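Local coordinates for putative regulatory protein SCO4313 (Streptomyces coelicolor, PDB 2OI8) that probably binds DNA as a dimeric transcriptional regulator of the TetR family, with a helix-turn-helix domain and an all-helical C-terminal domain, at residues T131-V136 against A176-W180; S74-L79 against A95-W99; H24-Q28 against A41-M46; Y107-F111 against H184-S188. All coordinates share one frame. Residues are numbered along the deposited sequence.

Interaction 1: residues T131-V136 against A176-W180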
loop_
_atom_site.group_PDB
_atom_site.type_symbol
_atom_site.label_atom_id
_atom_site.label_comp_id
_atom_site.label_asym_id
_atom_site.label_seq_id
_atom_site.Cartn_x
_atom_site.Cartn_y
_atom_site.Cartn_z
ATOM N N THR A 131 10.438 0.349 -15.440
ATOM C CA THR A 131 9.140 -0.312 -15.405
ATOM C C THR A 131 8.040 0.528 -16.107
ATOM O O THR A 131 7.291 0.009 -16.944
ATOM C CB THR A 131 8.743 -0.641 -13.930
ATOM O OG1 THR A 131 9.794 -1.388 -13.295
ATOM C CG2 THR A 131 7.461 -1.445 -13.862
HETATM N N MSE A 132 7.970 1.821 -15.792
HETATM C CA MSE A 132 6.919 2.688 -16.331
HETATM C C MSE A 132 7.024 3.038 -17.817
HETATM O O MSE A 132 6.012 3.288 -18.464
HETATM C CB MSE A 132 6.762 3.935 -15.465
HETATM C CG MSE A 132 5.641 3.772 -14.435
HETATM SE SE MSE A 132 3.926 4.410 -15.154
HETATM C CE MSE A 132 4.243 6.304 -14.858
ATOM N N ALA A 133 8.232 3.039 -18.362
ATOM C CA ALA A 133 8.405 3.204 -19.801
ATOM C C ALA A 133 7.652 2.115 -20.593
ATOM O O ALA A 133 7.020 2.405 -21.613
ATOM C CB ALA A 133 9.887 3.217 -20.155
ATOM N N VAL A 134 7.706 0.877 -20.097
ATOM C CA VAL A 134 7.082 -0.266 -20.762
ATOM C C VAL A 134 5.573 -0.095 -20.842
ATOM O O VAL A 134 4.993 -0.284 -21.902
ATOM C CB VAL A 134 7.412 -1.613 -20.067
ATOM C CG1 VAL A 134 6.757 -2.769 -20.798
ATOM C CG2 VAL A 134 8.915 -1.839 -19.996
ATOM N N ILE A 135 4.944 0.269 -19.729
ATOM C CA ILE A 135 3.489 0.475 -19.692
ATOM C C ILE A 135 3.061 1.540 -20.698
ATOM O O ILE A 135 2.076 1.379 -21.441
ATOM C CB ILE A 135 2.980 0.926 -18.278
ATOM C CG1 ILE A 135 3.442 -0.023 -17.166
ATOM C CG2 ILE A 135 1.459 1.138 -18.277
ATOM C CD1 ILE A 135 3.223 -1.491 -17.476
ATOM N N VAL A 136 3.800 2.645 -20.684
ATOM C CA VAL A 136 3.559 3.733 -21.614
ATOM C C VAL A 136 3.618 3.161 -23.025
ATOM O O VAL A 136 2.679 3.357 -23.815
ATOM C CB VAL A 136 4.575 4.883 -21.430
ATOM C CG1 VAL A 136 4.403 5.917 -22.518
ATOM C CG2 VAL A 136 4.412 5.530 -20.050
ATOM N N ALA A 176 -1.517 4.964 -18.837
ATOM C CA ALA A 176 -0.427 4.270 -18.115
ATOM C C ALA A 176 -0.467 4.471 -16.588
ATOM O O ALA A 176 -0.325 3.526 -15.807
ATOM C CB ALA A 176 0.932 4.683 -18.672
ATOM N N LEU A 177 -0.645 5.716 -16.168
ATOM C CA LEU A 177 -0.770 6.053 -14.750
ATOM C C LEU A 177 -1.988 5.366 -14.116
ATOM O O LEU A 177 -1.887 4.865 -13.020
ATOM C CB LEU A 177 -0.834 7.580 -14.583
ATOM C CG LEU A 177 0.422 8.354 -15.007
ATOM C CD1 LEU A 177 0.174 9.825 -14.942
ATOM C CD2 LEU A 177 1.599 7.992 -14.128
ATOM N N SER A 178 -3.110 5.319 -14.837
ATOM C CA SER A 178 -4.334 4.611 -14.414
ATOM C C SER A 178 -4.185 3.099 -14.273
ATOM O O SER A 178 -4.760 2.486 -13.366
ATOM C CB SER A 178 -5.479 4.889 -15.384
ATOM O OG SER A 178 -6.134 6.093 -15.048
ATOM N N PHE A 179 -3.449 2.500 -15.194
ATOM C CA PHE A 179 -3.111 1.088 -15.116
ATOM C C PHE A 179 -2.297 0.854 -13.831
ATOM O O PHE A 179 -2.603 -0.018 -13.022
ATOM C CB PHE A 179 -2.339 0.740 -16.402
ATOM C CG PHE A 179 -1.715 -0.628 -16.431
ATOM C CD1 PHE A 179 -0.496 -0.867 -15.809
ATOM C CD2 PHE A 179 -2.309 -1.657 -17.159
ATOM C CE1 PHE A 179 0.090 -2.112 -15.859
ATOM C CE2 PHE A 179 -1.719 -2.912 -17.225
ATOM C CZ PHE A 179 -0.518 -3.137 -16.577
ATOM N N TRP A 180 -1.259 1.659 -13.654
ATOM C CA TRP A 180 -0.388 1.571 -12.497
ATOM C C TRP A 180 -1.196 1.649 -11.190
ATOM O O TRP A 180 -1.090 0.781 -10.324
ATOM C CB TRP A 180 0.617 2.716 -12.568
ATOM C CG TRP A 180 1.844 2.553 -11.758
ATOM C CD1 TRP A 180 2.330 3.425 -10.832
ATOM C CD2 TRP A 180 2.763 1.470 -11.811
ATOM N NE1 TRP A 180 3.491 2.949 -10.296
ATOM C CE2 TRP A 180 3.783 1.745 -10.876
ATOM C CE3 TRP A 180 2.828 0.285 -12.556
ATOM C CZ2 TRP A 180 4.876 0.883 -10.668
ATOM C CZ3 TRP A 180 3.922 -0.588 -12.340
ATOM C CH2 TRP A 180 4.922 -0.275 -11.402
#
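Ala176 sits where the backbones of the two segments come closest. Its CA is 5.3 Å from the CA of Val136. Its CB points at the other helix and fits between two branched side chains: it lies 3.6 Å from Ile135 CG2 and 3.8 Å from Val136 CG2. The small methyl group allows this close approach. One residue on, the CA-CB bond of Leu177 points away, but its end turns back. Leu177 CD2 comes 3.2 Å from CE of Met132, a selenomethionine in this crystal. The CA-CB bond of Phe179 points toward segment 131-136, and Phe179 CE1 meets Ile135 CD1 at 3.6 Å. The same Phe179 ring also packs on Leu89 and Leu92 of helix 89-102. Trp180 ends the segment with its broad indole. Met132 CG lies over one face of that ring system. Met132 SE is 4.6 Å from the centroid of the Trp180 five-membered ring, a Met-aromatic contact. At the far end of the indole, Trp180 CH2 touches Thr131 CG2 at 3.7 Å. The second subunit covers part of this region: its Met198 packs on Met132 and its Leu189 on Trp180. The short axes pass 9.6 Å apart with an angle of 118° between their directions. All the touching residues are buried. This is apolar helix-helix packing within the all-helical C-terminal domain of a TetR-family regulator.

Interaction 2: residues S74-L79 against A95-W99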
loop_
_atom_site.group_PDB
_atom_site.type_symbol
_atom_site.label_atom_id
_atom_site.label_comp_id
_atom_site.label_asym_id
_atom_site.label_seq_id
_atom_site.Cartn_x
_atom_site.Cartn_y
_atom_site.Cartn_z
ATOM N N SER A 74 13.788 -6.350 -10.536
ATOM C CA SER A 74 13.014 -7.534 -10.835
ATOM C C SER A 74 11.592 -7.172 -11.257
ATOM O O SER A 74 10.970 -7.899 -12.027
ATOM C CB SER A 74 12.994 -8.504 -9.658
ATOM O OG SER A 74 12.581 -7.837 -8.482
ATOM N N GLN A 75 11.066 -6.052 -10.775
ATOM C CA GLN A 75 9.774 -5.613 -11.284
ATOM C C GLN A 75 9.887 -5.280 -12.787
ATOM O O GLN A 75 9.019 -5.633 -13.594
ATOM C CB GLN A 75 9.231 -4.427 -10.490
ATOM C CG GLN A 75 7.780 -4.138 -10.828
ATOM C CD GLN A 75 7.299 -2.806 -10.297
ATOM O OE1 GLN A 75 8.062 -1.851 -10.209
ATOM N NE2 GLN A 75 6.018 -2.734 -9.951
ATOM N N ALA A 76 10.975 -4.613 -13.147
ATOM C CA ALA A 76 11.231 -4.254 -14.532
ATOM C C ALA A 76 11.455 -5.499 -15.402
ATOM O O ALA A 76 11.021 -5.532 -16.556
ATOM C CB ALA A 76 12.413 -3.327 -14.616
ATOM N N ASP A 77 12.110 -6.524 -14.850
ATOM C CA ASP A 77 12.429 -7.723 -15.611
ATOM C C ASP A 77 11.150 -8.456 -15.937
ATOM O O ASP A 77 10.933 -8.879 -17.071
ATOM C CB ASP A 77 13.359 -8.625 -14.814
ATOM C CG ASP A 77 14.763 -8.062 -14.692
ATOM O OD1 ASP A 77 15.053 -6.988 -15.270
ATOM O OD2 ASP A 77 15.589 -8.695 -14.003
ATOM N N SER A 78 10.298 -8.594 -14.930
ATOM C CA SER A 78 9.008 -9.218 -15.097
ATOM C C SER A 78 8.244 -8.559 -16.248
ATOM O O SER A 78 7.786 -9.238 -17.171
ATOM C CB SER A 78 8.206 -9.131 -13.792
ATOM O OG SER A 78 6.978 -9.824 -13.917
ATOM N N LEU A 79 8.149 -7.237 -16.214
ATOM C CA LEU A 79 7.411 -6.496 -17.230
ATOM C C LEU A 79 8.076 -6.444 -18.595
ATOM O O LEU A 79 7.392 -6.462 -19.616
ATOM C CB LEU A 79 7.116 -5.090 -16.748
ATOM C CG LEU A 79 5.761 -4.980 -16.059
ATOM C CD1 LEU A 79 5.561 -6.011 -14.955
ATOM C CD2 LEU A 79 5.654 -3.599 -15.505
ATOM N N ALA A 95 1.722 -10.088 -15.531
ATOM C CA ALA A 95 3.123 -10.098 -15.113
ATOM C C ALA A 95 3.243 -9.406 -13.733
ATOM O O ALA A 95 3.859 -9.932 -12.784
ATOM C CB ALA A 95 3.976 -9.377 -16.151
ATOM N N LEU A 96 2.610 -8.251 -13.630
ATOM C CA LEU A 96 2.665 -7.460 -12.406
ATOM C C LEU A 96 2.051 -8.208 -11.208
ATOM O O LEU A 96 2.570 -8.098 -10.107
ATOM C CB LEU A 96 1.990 -6.084 -12.614
ATOM C CG LEU A 96 1.972 -5.150 -11.387
ATOM C CD1 LEU A 96 3.412 -4.826 -10.870
ATOM C CD2 LEU A 96 1.148 -3.864 -11.621
ATOM N N ARG A 97 0.972 -8.979 -11.451
ATOM C CA ARG A 97 0.241 -9.682 -10.390
ATOM C C ARG A 97 1.121 -10.744 -9.769
ATOM O O ARG A 97 1.237 -10.826 -8.535
ATOM C CB ARG A 97 -1.062 -10.309 -10.914
ATOM C CG ARG A 97 -1.944 -10.940 -9.813
ATOM C CD ARG A 97 -3.400 -11.160 -10.229
ATOM N NE ARG A 97 -4.123 -11.871 -9.175
ATOM C CZ ARG A 97 -4.709 -11.268 -8.132
ATOM N NH1 ARG A 97 -4.674 -9.951 -8.032
ATOM N NH2 ARG A 97 -5.334 -11.961 -7.178
ATOM N N ALA A 98 1.759 -11.526 -10.629
ATOM C CA ALA A 98 2.582 -12.668 -10.207
ATOM C C ALA A 98 3.852 -12.213 -9.512
ATOM O O ALA A 98 4.250 -12.781 -8.492
ATOM C CB ALA A 98 2.908 -13.558 -11.407
ATOM N N TRP A 99 4.481 -11.181 -10.068
ATOM C CA TRP A 99 5.630 -10.559 -9.426
ATOM C C TRP A 99 5.229 -10.085 -8.012
ATOM O O TRP A 99 5.950 -10.338 -7.027
ATOM C CB TRP A 99 6.174 -9.399 -10.268
ATOM C CG TRP A 99 7.304 -8.700 -9.583
ATOM C CD1 TRP A 99 8.623 -9.022 -9.647
ATOM C CD2 TRP A 99 7.214 -7.565 -8.703
ATOM N NE1 TRP A 99 9.368 -8.167 -8.866
ATOM C CE2 TRP A 99 8.526 -7.264 -8.272
ATOM C CE3 TRP A 99 6.154 -6.786 -8.229
ATOM C CZ2 TRP A 99 8.804 -6.216 -7.403
ATOM C CZ3 TRP A 99 6.431 -5.745 -7.367
ATOM C CH2 TRP A 99 7.749 -5.467 -6.966
#
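Two helices of the TetR-type bundle, 60-84 and 89-102, run roughly antiparallel here. Their short axes are 9.2 Å apart, with 141° between their directions. One clear hydrogen bond joins them, with a weaker polar approach. Trp99 NE1 donates a hydrogen bond to Ser74 OG at 3.3 Å, and the N-H points almost straight at the oxygen. Ser74 OG is also hydrogen-bonded to Ala71 O in its own helix, so the serine links the indole to the helix backbone. Further along, Ser78 OG lies 3.3 Å from Ala95 O. Any hydrogen bond here is weak, and it is not settled, since the one proton has another acceptor within reach. The indole also makes a CH-pi contact: Gln75 CA sits over the five-membered ring of Trp99, 3.7 Å from its centroid. Trp99 therefore meets helix 60-84 with both its edge and a face. Tyr107 of helix 104-111 packs against the same tryptophan. The apolar part lies toward Leu79, whose CD1 is 3.9 Å from Ala95 CB and 4.3 Å from Leu96 CB. The Gln75 side chain extends past the indole toward Leu96. It reaches Trp180 and Phe111 as well, and its NE2 comes 3.5 Å from Leu96 CD1.

Interaction 3: residues H24-Q28 against A41-M46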
loop_
_atom_site.group_PDB
_atom_site.type_symbol
_atom_site.label_atom_id
_atom_site.label_comp_id
_atom_site.label_asym_id
_atom_site.label_seq_id
_atom_site.Cartn_x
_atom_site.Cartn_y
_atom_site.Cartn_z
ATOM N N HIS A 24 20.012 -12.554 4.115
ATOM C CA HIS A 24 19.657 -12.462 5.537
ATOM C C HIS A 24 18.873 -11.214 5.867
ATOM O O HIS A 24 18.051 -11.229 6.785
ATOM C CB HIS A 24 20.875 -12.592 6.450
ATOM C CG HIS A 24 21.569 -13.902 6.296
ATOM N ND1 HIS A 24 20.949 -15.100 6.577
ATOM C CD2 HIS A 24 22.800 -14.213 5.826
ATOM C CE1 HIS A 24 21.779 -16.092 6.309
ATOM N NE2 HIS A 24 22.908 -15.581 5.854
ATOM N N ALA A 25 19.113 -10.150 5.105
ATOM C CA ALA A 25 18.405 -8.882 5.290
ATOM C C ALA A 25 16.904 -9.056 5.032
ATOM O O ALA A 25 16.089 -8.527 5.773
ATOM C CB ALA A 25 18.992 -7.796 4.403
ATOM N N TRP A 26 16.535 -9.824 4.012
ATOM C CA TRP A 26 15.129 -10.125 3.817
ATOM C C TRP A 26 14.552 -10.854 5.038
ATOM O O TRP A 26 13.477 -10.472 5.513
ATOM C CB TRP A 26 14.880 -10.875 2.504
ATOM C CG TRP A 26 15.143 -10.001 1.299
ATOM C CD1 TRP A 26 16.242 -10.038 0.464
ATOM C CD2 TRP A 26 14.307 -8.931 0.805
ATOM N NE1 TRP A 26 16.126 -9.068 -0.520
ATOM C CE2 TRP A 26 14.956 -8.381 -0.334
ATOM C CE3 TRP A 26 13.068 -8.398 1.204
ATOM C CZ2 TRP A 26 14.414 -7.325 -1.060
ATOM C CZ3 TRP A 26 12.539 -7.349 0.480
ATOM C CH2 TRP A 26 13.208 -6.828 -0.640
ATOM N N GLU A 27 15.271 -11.855 5.567
ATOM C CA GLU A 27 14.811 -12.614 6.751
ATOM C C GLU A 27 14.441 -11.654 7.884
ATOM O O GLU A 27 13.311 -11.700 8.404
ATOM C CB GLU A 27 15.857 -13.629 7.248
ATOM C CG GLU A 27 15.956 -14.910 6.438
ATOM C CD GLU A 27 17.172 -15.804 6.827
ATOM O OE1 GLU A 27 18.257 -15.304 7.254
ATOM O OE2 GLU A 27 17.034 -17.033 6.687
ATOM N N GLN A 28 15.389 -10.775 8.241
ATOM C CA GLN A 28 15.169 -9.743 9.268
ATOM C C GLN A 28 14.014 -8.815 8.935
ATOM O O GLN A 28 13.295 -8.382 9.834
ATOM C CB GLN A 28 16.421 -8.898 9.499
ATOM C CG GLN A 28 17.514 -9.561 10.302
ATOM C CD GLN A 28 18.561 -8.569 10.765
ATOM O OE1 GLN A 28 19.760 -8.853 10.750
ATOM N NE2 GLN A 28 18.107 -7.390 11.174
ATOM N N ALA A 41 23.061 -7.623 13.546
ATOM C CA ALA A 41 22.400 -8.908 13.670
ATOM C C ALA A 41 22.838 -9.830 12.527
ATOM O O ALA A 41 23.075 -11.023 12.735
ATOM C CB ALA A 41 20.902 -8.736 13.675
ATOM N N ILE A 42 22.943 -9.259 11.326
ATOM C CA ILE A 42 23.523 -9.933 10.167
ATOM C C ILE A 42 24.927 -10.442 10.495
ATOM O O ILE A 42 25.198 -11.635 10.372
ATOM C CB ILE A 42 23.596 -8.989 8.943
ATOM C CG1 ILE A 42 22.276 -8.192 8.760
ATOM C CG2 ILE A 42 24.006 -9.762 7.699
ATOM C CD1 ILE A 42 21.508 -8.451 7.488
ATOM N N ALA A 43 25.809 -9.545 10.931
ATOM C CA ALA A 43 27.189 -9.907 11.241
ATOM C C ALA A 43 27.227 -11.076 12.224
ATOM O O ALA A 43 27.872 -12.098 11.960
ATOM C CB ALA A 43 27.975 -8.704 11.778
ATOM N N LYS A 44 26.516 -10.922 13.342
ATOM C CA LYS A 44 26.397 -11.979 14.347
ATOM C C LYS A 44 25.785 -13.238 13.734
ATOM O O LYS A 44 26.225 -14.343 14.052
ATOM C CB LYS A 44 25.595 -11.497 15.585
ATOM N N ARG A 45 24.819 -13.076 12.824
ATOM C CA ARG A 45 24.194 -14.235 12.160
ATOM C C ARG A 45 25.155 -15.048 11.297
ATOM O O ARG A 45 25.032 -16.270 11.204
ATOM C CB ARG A 45 22.988 -13.827 11.324
ATOM C CG ARG A 45 21.762 -14.664 11.637
ATOM C CD ARG A 45 21.263 -15.475 10.475
ATOM N NE ARG A 45 21.891 -16.775 10.409
ATOM C CZ ARG A 45 21.488 -17.764 9.617
ATOM N NH1 ARG A 45 20.425 -17.613 8.836
ATOM N NH2 ARG A 45 22.138 -18.910 9.626
HETATM N N MSE A 46 26.104 -14.360 10.671
HETATM C CA MSE A 46 27.062 -14.997 9.786
HETATM C C MSE A 46 28.395 -15.232 10.465
HETATM O O MSE A 46 29.343 -15.643 9.820
HETATM C CB MSE A 46 27.271 -14.139 8.542
HETATM C CG MSE A 46 26.046 -14.033 7.647
HETATM SE SE MSE A 46 26.227 -12.667 6.240
HETATM C CE MSE A 46 27.666 -13.558 5.189
#
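His24 overlaps the guanidinium of Arg45, with His24 CE1 over one face of that group and 3.2 Å from Arg45 NH1. The pair joins helix 14-32 to helix 39-45, the first helix of the predicted helix-turn-helix motif of the TetR-type DNA-binding domain. Glu27 adds charge to this cluster. His24 ND1 donates a 2.8 Å hydrogen bond to Glu27 OE1, within one helix. The same Glu27 OE1 forms a salt bridge with Arg45 NH1 at 3.5 Å. His24 CD2 also touches CG of the selenomethionine Met46 at 3.7 Å. The rest of the contact is largely apolar around Ile42. Ile42 bends its end toward Ala25, and Leu53 of helix 50-54 packs on the same isoleucine. Leu63 and Leu67 of helix 60-84 cover Ala25. Gln28 closes the contact near Ala41. The axes of the two short segments pass 10.6 Å apart; Ile42 CD1 reaches into the gap, 4.0 Å from Ala25 CB.

Interaction 4: residues Y107-F111 against H184-S188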
loop_
_atom_site.group_PDB
_atom_site.type_symbol
_atom_site.label_atom_id
_atom_site.label_comp_id
_atom_site.label_asym_id
_atom_site.label_seq_id
_atom_site.Cartn_x
_atom_site.Cartn_y
_atom_site.Cartn_z
ATOM N N TYR A 107 7.315 -6.532 -2.622
ATOM C CA TYR A 107 6.323 -5.570 -3.084
ATOM C C TYR A 107 6.244 -4.396 -2.103
ATOM O O TYR A 107 6.257 -3.219 -2.505
ATOM C CB TYR A 107 4.945 -6.260 -3.241
ATOM C CG TYR A 107 3.806 -5.328 -3.667
ATOM C CD1 TYR A 107 3.034 -4.670 -2.708
ATOM C CD2 TYR A 107 3.497 -5.118 -5.036
ATOM C CE1 TYR A 107 1.977 -3.796 -3.076
ATOM C CE2 TYR A 107 2.426 -4.248 -5.427
ATOM C CZ TYR A 107 1.691 -3.593 -4.438
ATOM O OH TYR A 107 0.647 -2.737 -4.763
ATOM N N PHE A 108 6.191 -4.724 -0.816
ATOM C CA PHE A 108 5.957 -3.717 0.203
ATOM C C PHE A 108 7.155 -2.859 0.529
ATOM O O PHE A 108 6.998 -1.751 1.020
ATOM C CB PHE A 108 5.420 -4.350 1.471
ATOM C CG PHE A 108 3.957 -4.723 1.386
ATOM C CD1 PHE A 108 3.004 -3.771 0.997
ATOM C CD2 PHE A 108 3.526 -6.015 1.733
ATOM C CE1 PHE A 108 1.614 -4.115 0.936
ATOM C CE2 PHE A 108 2.165 -6.363 1.695
ATOM C CZ PHE A 108 1.205 -5.418 1.292
ATOM N N LEU A 109 8.354 -3.356 0.245
ATOM C CA LEU A 109 9.530 -2.527 0.411
ATOM C C LEU A 109 9.445 -1.320 -0.571
ATOM O O LEU A 109 9.838 -0.208 -0.237
ATOM C CB LEU A 109 10.791 -3.384 0.223
ATOM C CG LEU A 109 12.148 -2.734 0.542
ATOM C CD1 LEU A 109 12.441 -2.566 2.058
ATOM C CD2 LEU A 109 13.263 -3.493 -0.143
ATOM N N ILE A 110 8.902 -1.535 -1.770
ATOM C CA ILE A 110 8.651 -0.434 -2.707
ATOM C C ILE A 110 7.308 0.262 -2.405
ATOM O O ILE A 110 7.249 1.479 -2.270
ATOM C CB ILE A 110 8.569 -0.926 -4.212
ATOM C CG1 ILE A 110 9.846 -1.623 -4.651
ATOM C CG2 ILE A 110 8.186 0.257 -5.160
ATOM C CD1 ILE A 110 11.037 -0.895 -4.055
ATOM N N PHE A 111 6.223 -0.516 -2.343
ATOM C CA PHE A 111 4.881 0.065 -2.400
ATOM C C PHE A 111 4.177 0.230 -1.063
ATOM O O PHE A 111 3.080 0.755 -1.007
ATOM C CB PHE A 111 4.011 -0.704 -3.398
ATOM C CG PHE A 111 4.534 -0.648 -4.819
ATOM C CD1 PHE A 111 4.348 0.492 -5.606
ATOM C CD2 PHE A 111 5.240 -1.721 -5.365
ATOM C CE1 PHE A 111 4.832 0.558 -6.952
ATOM C CE2 PHE A 111 5.733 -1.672 -6.697
ATOM C CZ PHE A 111 5.531 -0.525 -7.487
ATOM N N HIS A 184 -2.331 -1.630 -8.652
ATOM C CA HIS A 184 -1.689 -1.567 -7.340
ATOM C C HIS A 184 -2.713 -1.452 -6.225
ATOM O O HIS A 184 -2.509 -2.009 -5.146
ATOM C CB HIS A 184 -0.667 -0.449 -7.281
ATOM C CG HIS A 184 0.614 -0.798 -7.966
ATOM N ND1 HIS A 184 1.523 -1.685 -7.427
ATOM C CD2 HIS A 184 1.127 -0.407 -9.158
ATOM C CE1 HIS A 184 2.542 -1.827 -8.260
ATOM N NE2 HIS A 184 2.333 -1.052 -9.312
ATOM N N GLY A 185 -3.822 -0.761 -6.518
ATOM C CA GLY A 185 -4.944 -0.612 -5.595
ATOM C C GLY A 185 -5.416 -1.983 -5.200
ATOM O O GLY A 185 -5.531 -2.275 -4.021
ATOM N N VAL A 186 -5.647 -2.857 -6.176
ATOM C CA VAL A 186 -6.075 -4.208 -5.813
ATOM C C VAL A 186 -4.942 -5.106 -5.293
ATOM O O VAL A 186 -5.131 -5.809 -4.322
ATOM C CB VAL A 186 -7.000 -4.872 -6.857
ATOM C CG1 VAL A 186 -7.193 -3.993 -8.058
ATOM C CG2 VAL A 186 -6.546 -6.289 -7.218
ATOM N N LEU A 187 -3.756 -5.019 -5.872
ATOM C CA LEU A 187 -2.653 -5.827 -5.382
ATOM C C LEU A 187 -2.300 -5.541 -3.936
ATOM O O LEU A 187 -2.131 -6.466 -3.134
ATOM C CB LEU A 187 -1.411 -5.686 -6.280
ATOM C CG LEU A 187 -1.559 -6.339 -7.652
ATOM C CD1 LEU A 187 -0.334 -6.050 -8.504
ATOM C CD2 LEU A 187 -1.822 -7.848 -7.515
ATOM N N SER A 188 -2.193 -4.275 -3.578
ATOM C CA SER A 188 -1.775 -4.002 -2.217
ATOM C C SER A 188 -2.919 -4.150 -1.236
ATOM O O SER A 188 -2.704 -4.504 -0.085
ATOM C CB SER A 188 -1.103 -2.654 -2.120
ATOM O OG SER A 188 -1.893 -1.712 -2.773
#
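Tyr107 OH and His184 ND1 share a hydrogen bond of 3.0 Å, in which either group could be the donor. It ties helix 104-111 to helix 170-191 inside the all-helical C-terminal domain of the TetR fold. Tyr107 OH also lies 3.3 Å from His184 O, where any bond is weak and not settled. That carbonyl already has two partners in its own helix. Ser188 N donates to His184 O at 2.8 Å, and Ser188 OG donates to it over a very short 2.5 Å. The phenol therefore ends at a polar spot on the helix surface. Its long, extended side chain spans much of the gap, since the short axes are 12.2 Å apart.

Aromatic packing lies next to this polar centre. Tyr107, Phe111 and His184 form a cluster. The Phe111 and His184 rings meet obliquely, with centroids 4.1 Å apart and planes at 32°. The Tyr107 and His184 rings meet rim to rim. Trp180 adds an edge-to-face partner to His184. Leu189 of the second subunit packs on Phe111, so the cluster reaches the dimer contact. Farther out, Tyr107 CZ lies 4.2 Å from Leu187 CB. Phe108 turns its end toward the helix, and its CE1 comes 4.3 Å from Ser188 CB.

From the N terminus, interaction 3 closes first, within the predicted DNA-binding domain. Interaction 2 follows in series and closes a short loop between helices 60-84 and 89-102. Interaction 4 opens next on helix 104-111 and closes 73 residues later on helix 170-191. Interaction 1 is nested inside that loop and also ends on helix 170-191. No two contacts cross along the chain. Interactions 1, 2 and 4 touch one another: Gln75 meets both Trp180 and Phe111, and Trp180 meets Phe111. Interaction 3 lies about 35 Å from interaction 1, centre to centre. Trp26 and Leu109 connect its segments to interaction 4. Interactions 1 and 4 also touch the second subunit.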